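Local atomic coordinates of fibronectin type III domain-containing protein (Simiduia agarivorans, PDB entry 6P2K), a protein that probably hydrolyses beta-glucan chains such as xyloglucan, its deposited portion being the two-propeller catalytic module of a glycoside hydrolase family 74 enzyme. Residues G220-A225 and N277-L282. Residues are numbered along the deposited sequence; the frame is centred on the assembly and turned at random.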
loop_
_atom_site.group_PDB
_atom_site.type_symbol
_atom_site.label_atom_id
_atom_site.label_comp_id
_atom_site.label_asym_id
_atom_site.label_seq_id
_atom_site.Cartn_x
_atom_site.Cartn_y
_atom_site.Cartn_z
ATOM N N GLY B 220 17.337 -68.392 -3.728
ATOM C CA GLY B 220 16.715 -69.164 -2.671
ATOM C C GLY B 220 17.555 -69.377 -1.433
ATOM O O GLY B 220 17.134 -70.119 -0.540
ATOM N N GLN B 221 18.708 -68.709 -1.323
ATOM C CA GLN B 221 19.703 -69.083 -0.329
ATOM C C GLN B 221 19.761 -68.151 0.878
ATOM O O GLN B 221 20.372 -68.515 1.888
ATOM C CB GLN B 221 21.076 -69.196 -1.006
ATOM C CG GLN B 221 21.029 -70.248 -2.096
ATOM C CD GLN B 221 22.158 -70.183 -3.128
ATOM O OE1 GLN B 221 21.900 -70.197 -4.325
ATOM N NE2 GLN B 221 23.408 -70.198 -2.667
ATOM N N VAL B 222 19.089 -66.999 0.844
ATOM C CA VAL B 222 19.025 -66.100 1.996
ATOM C C VAL B 222 17.592 -65.623 2.188
ATOM O O VAL B 222 16.889 -65.326 1.216
ATOM C CB VAL B 222 19.981 -64.898 1.850
ATOM C CG1 VAL B 222 20.047 -64.139 3.157
ATOM C CG2 VAL B 222 21.379 -65.370 1.463
ATOM N N LEU B 223 17.171 -65.542 3.450
ATOM C CA LEU B 223 15.834 -65.109 3.834
ATOM C C LEU B 223 15.938 -63.899 4.753
ATOM O O LEU B 223 16.721 -63.906 5.709
ATOM C CB LEU B 223 15.078 -66.245 4.531
ATOM C CG LEU B 223 13.650 -66.000 5.028
ATOM C CD1 LEU B 223 12.663 -66.011 3.873
ATOM C CD2 LEU B 223 13.259 -67.036 6.081
ATOM N N TYR B 224 15.145 -62.866 4.465
ATOM C CA TYR B 224 15.076 -61.661 5.280
ATOM C C TYR B 224 13.680 -61.518 5.868
ATOM O O TYR B 224 12.683 -61.885 5.238
ATOM C CB TYR B 224 15.420 -60.407 4.465
ATOM C CG TYR B 224 16.761 -60.471 3.769
ATOM C CD1 TYR B 224 17.915 -60.025 4.398
ATOM C CD2 TYR B 224 16.871 -60.973 2.479
ATOM C CE1 TYR B 224 19.141 -60.080 3.764
ATOM C CE2 TYR B 224 18.092 -61.032 1.838
ATOM C CZ TYR B 224 19.224 -60.585 2.485
ATOM O OH TYR B 224 20.442 -60.643 1.849
ATOM N N ALA B 225 13.607 -60.969 7.078
ATOM C CA ALA B 225 12.327 -60.888 7.766
ATOM C C ALA B 225 12.363 -59.775 8.803
ATOM O O ALA B 225 13.428 -59.363 9.270
ATOM C CB ALA B 225 11.972 -62.222 8.430
ATOM N N ASN B 277 25.251 -63.256 -5.055
ATOM C CA ASN B 277 25.416 -63.236 -3.607
ATOM C C ASN B 277 25.299 -61.840 -3.003
ATOM O O ASN B 277 25.365 -61.704 -1.777
ATOM C CB ASN B 277 26.766 -63.855 -3.218
ATOM C CG ASN B 277 26.997 -65.203 -3.875
ATOM O OD1 ASN B 277 26.055 -65.865 -4.314
ATOM N ND2 ASN B 277 28.255 -65.621 -3.941
ATOM N N SER B 278 25.114 -60.807 -3.820
ATOM C CA SER B 278 24.873 -59.451 -3.335
ATOM C C SER B 278 23.404 -59.118 -3.547
ATOM O O SER B 278 22.917 -59.142 -4.683
ATOM C CB SER B 278 25.767 -58.439 -4.050
ATOM O OG SER B 278 25.609 -57.147 -3.489
ATOM N N HIS B 279 22.702 -58.811 -2.459
ATOM C CA HIS B 279 21.261 -58.603 -2.483
ATOM C C HIS B 279 20.927 -57.150 -2.186
ATOM O O HIS B 279 21.475 -56.557 -1.250
ATOM C CB HIS B 279 20.560 -59.508 -1.468
ATOM C CG HIS B 279 21.008 -60.933 -1.520
ATOM N ND1 HIS B 279 20.862 -61.796 -0.456
ATOM C CD2 HIS B 279 21.594 -61.649 -2.509
ATOM C CE1 HIS B 279 21.344 -62.981 -0.786
ATOM N NE2 HIS B 279 21.793 -62.919 -2.025
ATOM N N LYS B 280 20.027 -56.585 -2.981
ATOM C CA LYS B 280 19.393 -55.314 -2.669
ATOM C C LYS B 280 18.038 -55.607 -2.039
ATOM O O LYS B 280 17.234 -56.353 -2.608
ATOM C CB LYS B 280 19.231 -54.456 -3.924
ATOM C CG LYS B 280 20.539 -54.118 -4.626
ATOM C CD LYS B 280 21.230 -52.927 -3.982
ATOM C CE LYS B 280 22.585 -52.666 -4.627
ATOM N NZ LYS B 280 23.218 -51.416 -4.115
ATOM N N VAL B 281 17.797 -55.039 -0.859
ATOM C CA VAL B 281 16.576 -55.283 -0.099
ATOM C C VAL B 281 15.848 -53.960 0.093
ATOM O O VAL B 281 16.453 -52.968 0.514
ATOM C CB VAL B 281 16.871 -55.946 1.257
ATOM C CG1 VAL B 281 15.573 -56.335 1.946
ATOM C CG2 VAL B 281 17.768 -57.161 1.069
ATOM N N LEU B 282 14.553 -53.954 -0.207
ATOM C CA LEU B 282 13.708 -52.771 -0.112
ATOM C C LEU B 282 12.874 -52.849 1.160
ATOM O O LEU B 282 12.275 -53.890 1.445
ATOM C CB LEU B 282 12.804 -52.675 -1.340
ATOM C CG LEU B 282 12.083 -51.368 -1.649
ATOM C CD1 LEU B 282 13.087 -50.242 -1.811
ATOM C CD2 LEU B 282 11.264 -51.546 -2.916
#
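Tyr224 and His279 meet through a short hydrogen bond, 2.6 Å between Tyr224 OH and His279 ND1, that joins strand 222-228 of one propeller blade to strand 278-285 of the next. Each is the second strand of its four-stranded antiparallel blade; the two short segments run nearly parallel, at 20°, with axes 9.9 Å apart, a separation spanned by side chains. ND1 lies near the plane of the phenol ring and the hydroxyl at the rim of the imidazole, so the rings meet edge to edge with their planes at 89° and neither covers the other. Tyr224 CG sits beside its backbone N (chi1 -55°), which carries the hydroxyl across the gap.

The packing is close around these two rings. Val222 CG2 abuts the rim of the imidazole, 3.3 Å from His279 CE1, while Val281 CG2 stands almost straight above the phenol ring, 4.0 Å from its centroid, in a CH-pi contact. The ring of Trp299, on strand 292-300, meets that of His279, and its NE1 bonds to Tyr224 OH; Phe297 meets the phenol ring. By contrast, the end where the strands begin is looser: Gln221, which is exposed, and the partly exposed Asn277 make no close contact across the segments.

Tyr224 OH is thus gripped by both His279 ND1 and Trp299 NE1 within a buried interface. One oxygen takes two hydrogen-bond partners, so the polar atoms at the centre of this side-chain seam between blades are paired with each other, beside the apolar Val222 and Val281.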